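Long-range contacts in protein CbbY (Rhodobacter sphaeroides, PDB 4UAS), which selectively dephosphorylates xylulose-1,5-bisphosphate, a potent inhibitor that Rubisco itself produces, to xylulose 5-phosphate in a magnesium-dependent reaction: residues K150-D155 / G180-K185; R110-T115 / R158-E163; L19-F24 / W37-Y42. All coordinates share one frame; numbering follows the deposited sequence.

Contact 1. Residues K150-D155 / G180-K185; sequences KKPSPD and GLRAAK. With PO4 (phosphate ion), chain C.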
loop_
_atom_site.group_PDB
_atom_site.type_symbol
_atom_site.label_atom_id
_atom_site.label_comp_id
_atom_site.label_asym_id
_atom_site.label_seq_id
_atom_site.Cartn_x
_atom_site.Cartn_y
_atom_site.Cartn_z
ATOM N N LYS A 150 8.531 3.595 -8.608
ATOM C CA LYS A 150 7.368 3.243 -7.813
ATOM C C LYS A 150 6.068 3.657 -8.531
ATOM O O LYS A 150 6.060 4.373 -9.541
ATOM C CB LYS A 150 7.427 3.875 -6.403
ATOM C CG LYS A 150 8.566 3.250 -5.554
ATOM C CD LYS A 150 8.558 3.879 -4.163
ATOM C CE LYS A 150 9.375 3.159 -3.140
ATOM N NZ LYS A 150 10.799 3.260 -3.478
ATOM N N LYS A 151 4.964 3.116 -8.029
ATOM C CA LYS A 151 3.629 3.459 -8.551
ATOM C C LYS A 151 3.557 4.981 -8.717
ATOM O O LYS A 151 3.976 5.723 -7.825
ATOM C CB LYS A 151 2.521 2.953 -7.628
ATOM C CG LYS A 151 2.539 1.430 -7.393
ATOM C CD LYS A 151 1.332 0.988 -6.550
ATOM C CE LYS A 151 1.497 -0.374 -5.948
ATOM N NZ LYS A 151 0.415 -0.671 -4.968
ATOM N N PRO A 152 3.079 5.498 -9.845
ATOM C CA PRO A 152 2.240 4.841 -10.850
ATOM C C PRO A 152 2.949 3.967 -11.875
ATOM O O PRO A 152 2.290 3.349 -12.706
ATOM C CB PRO A 152 1.567 6.025 -11.565
ATOM C CG PRO A 152 2.599 7.119 -11.460
ATOM C CD PRO A 152 3.156 6.966 -10.068
ATOM N N SER A 153 4.274 3.847 -11.818
ATOM C CA SER A 153 4.931 2.856 -12.677
ATOM C C SER A 153 4.379 1.487 -12.370
ATOM O O SER A 153 4.252 1.100 -11.208
ATOM C CB SER A 153 6.447 2.794 -12.442
ATOM O OG SER A 153 6.990 1.649 -13.086
ATOM N N PRO A 154 4.116 0.662 -13.420
ATOM C CA PRO A 154 3.676 -0.744 -13.209
ATOM C C PRO A 154 4.775 -1.685 -12.718
ATOM O O PRO A 154 4.457 -2.856 -12.510
ATOM C CB PRO A 154 3.186 -1.160 -14.608
ATOM C CG PRO A 154 2.917 0.143 -15.314
ATOM C CD PRO A 154 4.026 1.042 -14.834
ATOM N N ASP A 155 6.019 -1.218 -12.607
ATOM C CA ASP A 155 7.107 -2.170 -12.383
ATOM C C ASP A 155 6.908 -3.080 -11.174
ATOM O O ASP A 155 7.289 -4.243 -11.255
ATOM C CB ASP A 155 8.413 -1.431 -12.366
ATOM C CG ASP A 155 8.806 -0.933 -13.810
ATOM O OD1 ASP A 155 8.143 -1.395 -14.800
ATOM O OD2 ASP A 155 9.779 -0.195 -13.928
ATOM N N GLY A 180 -2.142 3.703 -7.843
ATOM C CA GLY A 180 -2.211 2.235 -7.803
ATOM C C GLY A 180 -2.961 1.621 -8.996
ATOM O O GLY A 180 -2.502 0.664 -9.601
ATOM N N LEU A 181 -4.107 2.220 -9.310
ATOM C CA LEU A 181 -4.884 1.809 -10.473
ATOM C C LEU A 181 -4.053 1.874 -11.711
ATOM O O LEU A 181 -4.024 0.974 -12.551
ATOM C CB LEU A 181 -6.145 2.662 -10.567
ATOM C CG LEU A 181 -6.962 2.501 -11.848
ATOM C CD1 LEU A 181 -7.519 1.110 -12.034
ATOM C CD2 LEU A 181 -8.083 3.501 -11.850
ATOM N N ARG A 182 -3.364 3.012 -11.916
ATOM C CA ARG A 182 -2.532 3.176 -13.111
ATOM C C ARG A 182 -1.442 2.114 -13.198
ATOM O O ARG A 182 -1.149 1.581 -14.284
ATOM C CB ARG A 182 -1.906 4.565 -13.139
ATOM C CG ARG A 182 -2.899 5.681 -13.376
ATOM C CD ARG A 182 -2.274 7.056 -13.176
ATOM N NE ARG A 182 -1.254 7.299 -14.156
ATOM C CZ ARG A 182 -0.315 8.213 -14.049
ATOM N NH1 ARG A 182 -0.226 8.960 -12.984
ATOM N NH2 ARG A 182 0.514 8.345 -15.037
ATOM N N ALA A 183 -0.807 1.816 -12.074
ATOM C CA ALA A 183 0.256 0.824 -12.017
ATOM C C ALA A 183 -0.303 -0.529 -12.374
ATOM O O ALA A 183 0.335 -1.267 -13.162
ATOM C CB ALA A 183 0.866 0.827 -10.641
ATOM N N ALA A 184 -1.452 -0.924 -11.803
ATOM C CA ALA A 184 -2.030 -2.205 -12.126
ATOM C C ALA A 184 -2.397 -2.320 -13.579
ATOM O O ALA A 184 -2.117 -3.325 -14.244
ATOM C CB ALA A 184 -3.242 -2.458 -11.223
ATOM N N LYS A 185 -3.062 -1.302 -14.087
ATOM C CA LYS A 185 -3.493 -1.330 -15.485
ATOM C C LYS A 185 -2.328 -1.405 -16.452
ATOM O O LYS A 185 -2.378 -2.104 -17.477
ATOM C CB LYS A 185 -4.399 -0.140 -15.783
ATOM C CG LYS A 185 -5.749 -0.236 -15.144
ATOM C CD LYS A 185 -6.593 -1.215 -16.060
ATOM C CE LYS A 185 -7.770 -1.747 -15.338
ATOM N NZ LYS A 185 -8.609 -2.514 -16.335
HETATM P P PO4 C . 0.809 1.298 -1.184
HETATM O O1 PO4 C . 1.542 1.196 -2.584
HETATM O O2 PO4 C . 1.647 2.314 -0.302
HETATM O O3 PO4 C . 0.704 0.019 -0.372
HETATM O O4 PO4 C . -0.604 1.959 -1.338
#
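A183 is where the helix presses closest against the loop, its CA only 3.9 Å from P154 CA. Its methyl packs against the backbone of P152 and S153, A183 CB lying 3.4 Å from S153 O, while the CA-H of A183 makes a contact with P152 O at 3.3 Å (124° at the hydrogen). On another flank of that methyl runs the aliphatic part of K151, with CG 3.7 Å from A183 CB and CD passing close to G180 CA. P154 completes the inner shell: its CB rests 3.2 Å from A183 O. Beside this, P152 and R182 run alongside each other, pointing the same way, and P152 CB stands 3.7 Å above one face of the R182 guanidinium, offset toward its rim. The contact joins the loop after strand 140-142 to helix 178-186 of the Rossmann-like HAD core, and K151 has the position of the conserved lysine of the third HAD sequence motif. Its chi1 of -58° sets CG beside the backbone N, and beyond CG the chain is extended, which carries the ammonium into the active site. There K151 NZ donates to phosphate O1 at 3.2 Å, forms salt bridges with E175 and with D8, the inferred nucleophile, and hydrogen-bonds to A114 O. The phosphate, also bonded by T115, T116 and the backbone N of V9 and D10, sits in a place consistent with that of a transferred phosphoryl group. The peptide before P152 is cis, S153 N bonds back to K150 O, and T49 OG1 is bonded to K151 O. S153 OG then accepts from D155 N at 3.1 Å and 166°, capping the start of helix 155-164. Y157 lies against both K151 and A183.

Contact 2. Residues R110-T115 / R158-E163; sequences RLAVAT and RLALRE. With PO4 (phosphate ion), chain C.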
loop_
_atom_site.group_PDB
_atom_site.type_symbol
_atom_site.label_atom_id
_atom_site.label_comp_id
_atom_site.label_asym_id
_atom_site.label_seq_id
_atom_site.Cartn_x
_atom_site.Cartn_y
_atom_site.Cartn_z
ATOM N N ARG A 110 -3.196 -18.175 -5.659
ATOM C CA ARG A 110 -1.983 -17.611 -5.073
ATOM C C ARG A 110 -2.175 -16.097 -4.877
ATOM O O ARG A 110 -2.824 -15.407 -5.639
ATOM C CB ARG A 110 -0.783 -17.904 -5.966
ATOM C CG ARG A 110 -0.530 -19.394 -6.103
ATOM C CD ARG A 110 0.776 -19.684 -6.846
ATOM N NE ARG A 110 1.937 -19.527 -5.941
ATOM C CZ ARG A 110 3.093 -18.924 -6.284
ATOM N NH1 ARG A 110 3.249 -18.456 -7.496
ATOM N NH2 ARG A 110 4.120 -18.815 -5.452
ATOM N N LEU A 111 -1.509 -15.588 -3.861
ATOM C CA LEU A 111 -1.671 -14.211 -3.368
ATOM C C LEU A 111 -0.332 -13.480 -3.349
ATOM O O LEU A 111 0.679 -14.014 -2.912
ATOM C CB LEU A 111 -2.247 -14.251 -1.940
ATOM C CG LEU A 111 -3.553 -14.993 -1.784
ATOM C CD1 LEU A 111 -4.013 -14.964 -0.331
ATOM C CD2 LEU A 111 -4.659 -14.534 -2.660
ATOM N N ALA A 112 -0.370 -12.206 -3.744
ATOM C CA ALA A 112 0.788 -11.341 -3.701
ATOM C C ALA A 112 0.439 -10.017 -3.017
ATOM O O ALA A 112 -0.716 -9.536 -3.143
ATOM C CB ALA A 112 1.372 -11.072 -5.076
ATOM N N VAL A 113 1.422 -9.383 -2.447
ATOM C CA VAL A 113 1.432 -7.958 -2.158
ATOM C C VAL A 113 2.253 -7.262 -3.235
ATOM O O VAL A 113 3.292 -7.750 -3.635
ATOM C CB VAL A 113 2.070 -7.694 -0.768
ATOM C CG1 VAL A 113 2.708 -6.362 -0.610
ATOM C CG2 VAL A 113 0.972 -7.956 0.272
ATOM N N ALA A 114 1.746 -6.109 -3.683
ATOM C CA ALA A 114 2.438 -5.238 -4.613
ATOM C C ALA A 114 2.292 -3.817 -4.068
ATOM O O ALA A 114 1.194 -3.249 -4.170
ATOM C CB ALA A 114 1.885 -5.364 -6.011
ATOM N N THR A 115 3.342 -3.287 -3.437
ATOM C CA THR A 115 3.271 -2.086 -2.634
ATOM C C THR A 115 4.475 -1.210 -2.813
ATOM O O THR A 115 5.576 -1.692 -3.045
ATOM C CB THR A 115 3.096 -2.478 -1.116
ATOM O OG1 THR A 115 2.955 -1.282 -0.340
ATOM C CG2 THR A 115 4.202 -3.256 -0.638
ATOM N N ARG A 158 4.650 -5.819 -12.297
ATOM C CA ARG A 158 5.396 -6.715 -13.198
ATOM C C ARG A 158 6.316 -7.643 -12.439
ATOM O O ARG A 158 6.413 -8.834 -12.789
ATOM C CB ARG A 158 6.160 -5.888 -14.215
ATOM C CG ARG A 158 5.253 -5.113 -15.162
ATOM C CD ARG A 158 5.996 -4.191 -16.099
ATOM N NE ARG A 158 5.081 -3.532 -17.010
ATOM C CZ ARG A 158 5.145 -2.289 -17.414
ATOM N NH1 ARG A 158 6.087 -1.437 -16.977
ATOM N NH2 ARG A 158 4.230 -1.888 -18.268
ATOM N N LEU A 159 6.963 -7.141 -11.405
ATOM C CA LEU A 159 7.819 -7.992 -10.551
ATOM C C LEU A 159 6.974 -9.077 -9.910
ATOM O O LEU A 159 7.300 -10.265 -9.955
ATOM C CB LEU A 159 8.512 -7.109 -9.513
ATOM C CG LEU A 159 9.180 -7.852 -8.365
ATOM C CD1 LEU A 159 10.181 -8.853 -8.791
ATOM C CD2 LEU A 159 9.673 -6.884 -7.313
ATOM N N ALA A 160 5.857 -8.687 -9.261
ATOM C CA ALA A 160 5.023 -9.635 -8.580
ATOM C C ALA A 160 4.524 -10.706 -9.529
ATOM O O ALA A 160 4.478 -11.902 -9.168
ATOM C CB ALA A 160 3.859 -8.902 -7.928
ATOM N N LEU A 161 4.070 -10.297 -10.691
ATOM C CA LEU A 161 3.559 -11.273 -11.681
ATOM C C LEU A 161 4.646 -12.232 -12.158
ATOM O O LEU A 161 4.366 -13.431 -12.383
ATOM C CB LEU A 161 2.957 -10.571 -12.853
ATOM C CG LEU A 161 1.602 -9.911 -12.605
ATOM C CD1 LEU A 161 1.281 -8.952 -13.746
ATOM C CD2 LEU A 161 0.535 -10.952 -12.456
ATOM N N ARG A 162 5.872 -11.770 -12.358
ATOM C CA ARG A 162 6.964 -12.637 -12.737
ATOM C C ARG A 162 7.198 -13.678 -11.652
ATOM O O ARG A 162 7.413 -14.873 -11.916
ATOM C CB ARG A 162 8.223 -11.852 -13.089
ATOM C CG ARG A 162 9.301 -12.819 -13.651
ATOM C CD ARG A 162 10.530 -12.207 -14.171
ATOM N NE ARG A 162 10.997 -11.374 -13.252
ATOM C CZ ARG A 162 10.918 -9.982 -13.187
ATOM N NH1 ARG A 162 10.542 -9.079 -14.087
ATOM N NH2 ARG A 162 11.342 -9.533 -12.113
ATOM N N GLU A 163 7.222 -13.253 -10.400
ATOM C CA GLU A 163 7.442 -14.166 -9.283
ATOM C C GLU A 163 6.297 -15.137 -9.110
ATOM O O GLU A 163 6.531 -16.297 -8.796
ATOM C CB GLU A 163 7.711 -13.404 -7.990
ATOM C CG GLU A 163 9.029 -12.680 -8.026
ATOM C CD GLU A 163 9.575 -12.183 -6.739
ATOM O OE1 GLU A 163 10.437 -12.891 -6.195
ATOM O OE2 GLU A 163 9.149 -11.137 -6.321
HETATM P P PO4 C . 0.809 1.298 -1.184
HETATM O O1 PO4 C . 1.542 1.196 -2.584
HETATM O O2 PO4 C . 1.647 2.314 -0.302
HETATM O O3 PO4 C . 0.704 0.019 -0.372
HETATM O O4 PO4 C . -0.604 1.959 -1.338
#
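A160 turns its methyl from helix 155-164 toward two alanines of strand 110-114, the helix-on-sheet packing of the Rossmann-like HAD core. Strand residues two apart project from the same face, so A112 and A114 both point at the helix, and A160 CB meets the pair almost evenly: A112 CB is 4.4 Å from it and A114 CB 4.5 Å. With such small side chains facing each other, the strand and helix axes approach to 8.6 Å, running nearly antiparallel at 157°. The backbone between the two alanines, at V113 O, is also within packing distance of A160 CB, while the V113 side chain turns to the other face of the sheet. A160 additionally touches L6 of strand 4-7 and A142 of strand 140-142, so one methyl spans three neighbouring strands. Near the start of the strand R110, bent at chi3, reaches toward the C-terminal part of the helix, where NH1 lies 4.1 Å from E163 O, near the guanidinium plane but too far for a bond; this arginine has a second conformer, so the approach is tentative. At the other end the strand delivers T115, in the place of the second HAD motif, to the active site. Its OG1 is anti to the backbone N (chi1 -177°), accepts from T117 N, and donates to phosphate O3 at 2.6 Å.

Contact 3. Residues L19-F24 / W37-Y42; sequences LHRRAF and WDREEY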
loop_
_atom_site.group_PDB
_atom_site.type_symbol
_atom_site.label_atom_id
_atom_site.label_comp_id
_atom_site.label_asym_id
_atom_site.label_seq_id
_atom_site.Cartn_x
_atom_site.Cartn_y
_atom_site.Cartn_z
ATOM N N LEU A 19 -1.755 6.593 10.464
ATOM C CA LEU A 19 -0.684 6.107 11.288
ATOM C C LEU A 19 0.678 6.458 10.694
ATOM O O LEU A 19 1.617 6.785 11.445
ATOM C CB LEU A 19 -0.839 4.582 11.539
ATOM C CG LEU A 19 -0.059 4.061 12.767
ATOM C CD1 LEU A 19 -0.742 4.539 14.051
ATOM C CD2 LEU A 19 -0.057 2.538 12.751
ATOM N N HIS A 20 0.847 6.327 9.388
ATOM C CA HIS A 20 2.048 6.810 8.754
ATOM C C HIS A 20 2.272 8.277 9.043
ATOM O O HIS A 20 3.391 8.683 9.353
ATOM C CB HIS A 20 1.997 6.606 7.231
ATOM C CG HIS A 20 2.239 5.199 6.783
ATOM N ND1 HIS A 20 3.455 4.597 6.909
ATOM C CD2 HIS A 20 1.395 4.304 6.203
ATOM C CE1 HIS A 20 3.343 3.363 6.434
ATOM N NE2 HIS A 20 2.124 3.164 5.994
ATOM N N ARG A 21 1.243 9.123 8.918
ATOM C CA ARG A 21 1.373 10.557 9.176
ATOM C C ARG A 21 1.832 10.818 10.585
ATOM O O ARG A 21 2.760 11.627 10.817
ATOM C CB ARG A 21 0.078 11.281 8.853
ATOM C CG ARG A 21 0.217 12.821 8.917
ATOM C CD ARG A 21 -1.075 13.531 8.520
ATOM N NE ARG A 21 -2.158 13.399 9.469
ATOM C CZ ARG A 21 -2.430 14.250 10.454
ATOM N NH1 ARG A 21 -1.689 15.309 10.670
ATOM N NH2 ARG A 21 -3.479 14.026 11.223
ATOM N N ARG A 22 1.279 10.105 11.555
ATOM C CA ARG A 22 1.696 10.209 12.942
ATOM C C ARG A 22 3.168 9.825 13.052
ATOM O O ARG A 22 3.940 10.487 13.752
ATOM C CB ARG A 22 0.819 9.333 13.844
ATOM C CG ARG A 22 1.250 9.267 15.304
ATOM C CD ARG A 22 0.280 8.453 16.163
ATOM N NE ARG A 22 0.837 8.391 17.513
ATOM C CZ ARG A 22 0.360 7.562 18.448
ATOM N NH1 ARG A 22 -0.632 6.791 18.181
ATOM N NH2 ARG A 22 0.942 7.491 19.610
ATOM N N ALA A 23 3.574 8.701 12.459
ATOM C CA ALA A 23 4.953 8.263 12.552
ATOM C C ALA A 23 5.891 9.322 11.963
ATOM O O ALA A 23 6.972 9.587 12.498
ATOM C CB ALA A 23 5.145 6.947 11.854
ATOM N N PHE A 24 5.532 9.931 10.804
ATOM C CA PHE A 24 6.336 11.002 10.261
ATOM C C PHE A 24 6.461 12.145 11.258
ATOM O O PHE A 24 7.556 12.613 11.575
ATOM C CB PHE A 24 5.769 11.536 8.940
ATOM C CG PHE A 24 6.040 10.699 7.707
ATOM C CD1 PHE A 24 7.322 10.649 7.200
ATOM C CD2 PHE A 24 5.028 10.027 7.045
ATOM C CE1 PHE A 24 7.593 9.931 6.030
ATOM C CE2 PHE A 24 5.299 9.306 5.911
ATOM C CZ PHE A 24 6.581 9.253 5.383
ATOM N N TRP A 37 3.352 17.762 9.233
ATOM C CA TRP A 37 2.432 17.527 8.155
ATOM C C TRP A 37 0.992 17.345 8.639
ATOM O O TRP A 37 0.652 16.360 9.287
ATOM C CB TRP A 37 2.855 16.269 7.382
ATOM C CG TRP A 37 4.191 16.393 6.689
ATOM C CD1 TRP A 37 4.898 17.476 6.476
ATOM C CD2 TRP A 37 4.912 15.295 6.079
ATOM N NE1 TRP A 37 6.065 17.198 5.805
ATOM C CE2 TRP A 37 6.085 15.853 5.529
ATOM C CE3 TRP A 37 4.701 13.919 5.933
ATOM C CZ2 TRP A 37 7.015 15.079 4.836
ATOM C CZ3 TRP A 37 5.646 13.181 5.262
ATOM C CH2 TRP A 37 6.780 13.737 4.714
ATOM N N ASP A 38 0.177 18.374 8.388
ATOM C CA ASP A 38 -1.243 18.291 8.670
ATOM C C ASP A 38 -1.943 17.471 7.592
ATOM O O ASP A 38 -1.344 17.117 6.579
ATOM C CB ASP A 38 -1.893 19.651 8.971
ATOM C CG ASP A 38 -1.838 20.637 7.871
ATOM O OD1 ASP A 38 -1.846 20.280 6.662
ATOM O OD2 ASP A 38 -1.852 21.903 8.224
ATOM N N ARG A 39 -3.213 17.154 7.794
ATOM C CA ARG A 39 -3.931 16.357 6.809
ATOM C C ARG A 39 -4.007 16.960 5.423
ATOM O O ARG A 39 -3.917 16.280 4.416
ATOM C CB ARG A 39 -5.349 16.037 7.258
ATOM C CG ARG A 39 -5.455 15.018 8.302
ATOM C CD ARG A 39 -6.887 14.776 8.673
ATOM N NE ARG A 39 -7.080 13.638 9.511
ATOM C CZ ARG A 39 -8.266 13.217 9.912
ATOM N NH1 ARG A 39 -9.392 13.832 9.585
ATOM N NH2 ARG A 39 -8.370 12.167 10.680
ATOM N N GLU A 40 -4.187 18.289 5.381
ATOM C CA GLU A 40 -4.275 18.956 4.100
ATOM C C GLU A 40 -2.968 18.769 3.313
ATOM O O GLU A 40 -2.977 18.437 2.112
ATOM C CB GLU A 40 -4.585 20.453 4.319
ATOM C CG GLU A 40 -4.583 21.257 3.051
ATOM C CD GLU A 40 -5.073 22.697 3.215
ATOM O OE1 GLU A 40 -5.654 23.068 4.206
ATOM O OE2 GLU A 40 -5.047 23.430 2.235
ATOM N N GLU A 41 -1.833 19.004 3.981
ATOM C CA GLU A 41 -0.556 18.854 3.274
ATOM C C GLU A 41 -0.296 17.360 2.984
ATOM O O GLU A 41 0.225 17.013 1.917
ATOM C CB GLU A 41 0.562 19.487 4.053
ATOM C CG GLU A 41 1.923 19.284 3.438
ATOM C CD GLU A 41 2.965 20.233 3.911
ATOM O OE1 GLU A 41 2.821 20.766 4.999
ATOM O OE2 GLU A 41 3.916 20.475 3.198
ATOM N N TYR A 42 -0.625 16.475 3.908
ATOM C CA TYR A 42 -0.355 15.068 3.671
ATOM C C TYR A 42 -1.147 14.531 2.504
ATOM O O TYR A 42 -0.638 13.702 1.697
ATOM C CB TYR A 42 -0.609 14.271 4.988
ATOM C CG TYR A 42 0.047 12.909 4.956
ATOM C CD1 TYR A 42 1.442 12.794 4.859
ATOM C CD2 TYR A 42 -0.683 11.729 4.999
ATOM C CE1 TYR A 42 2.096 11.568 4.874
ATOM C CE2 TYR A 42 -0.071 10.507 5.008
ATOM C CZ TYR A 42 1.298 10.401 4.952
ATOM O OH TYR A 42 1.940 9.190 4.885
#
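R21 and Y42 meet with CG of each anti to its backbone N: chi1 of -162° swings the Y42 ring in against helix 17-31, and chi1 of -172° sends R21 CG, and CD after it, past the ring toward Y42 CB. R21 CB, placed by the backbone, stands 4.0 Å from the centroid of the Y42 ring, nearly along its normal, a CH-pi contact over the face. A bend at chi3 then turns the guanidinium toward the loop ahead of helix 39-45, where NH1 donates to W37 O at 2.9 Å, on a lone pair in the carbonyl plane and in the guanidinium plane as well. R39 CG rides 3.5 Å above one face of that group, offset toward its rim, the two arginine side chains crossing at about a right angle. R21 NH2 and R39 NE come within 4.0 Å, a like-charge approach probably eased by E18, which forms salt bridges with both. An alanine at R21 would probably leave W37 O without this donor, E18 with one arginine fewer, and a gap beside Y42 CB. Deeper in, F24 receives W37 CZ3 3.4 Å above the centre of its ring, with the planes inclined at 46°. Y42 OH reaches the edge of the F24 ring, 3.5 Å from F24 CE2, touches H20 CB, and is hydrogen-bonded to the substrate-binding E17. D38 N-caps the following helix, OD1 accepting from E41 N. These helices belong to the all-helical cap of this HAD family, inserted after the first core strand, 4-7. The H20 ring leads away from this contact, hydrogen-bonded to D10 and K78. Helix 51-61 packs F58 edge-to-face on W37 and sets R54 against F24 and Y42; helix 71-87 stacks F82 on H20 and gives K78 a cation-pi contact with F24.

From the N terminus, the chain first forms strand 4-7, then enters the helical cap, where contact 3 closes a short excursion of 12 residues that includes the rest of helix 17-31. Back in the core, contact 2 opens on strand 110-114, and contact 1 opens in the loop 150-155 before contact 2 closes on helix 155-164; contact 1 closes last, on helix 178-186. Contacts 1 and 2 therefore cross, whereas contact 3 stands in series with both, about 23 and 28 Å away between centres. The crossing pair meet through the K151 amine and converge on one phosphate; contact 3 ties together two helices of the cap.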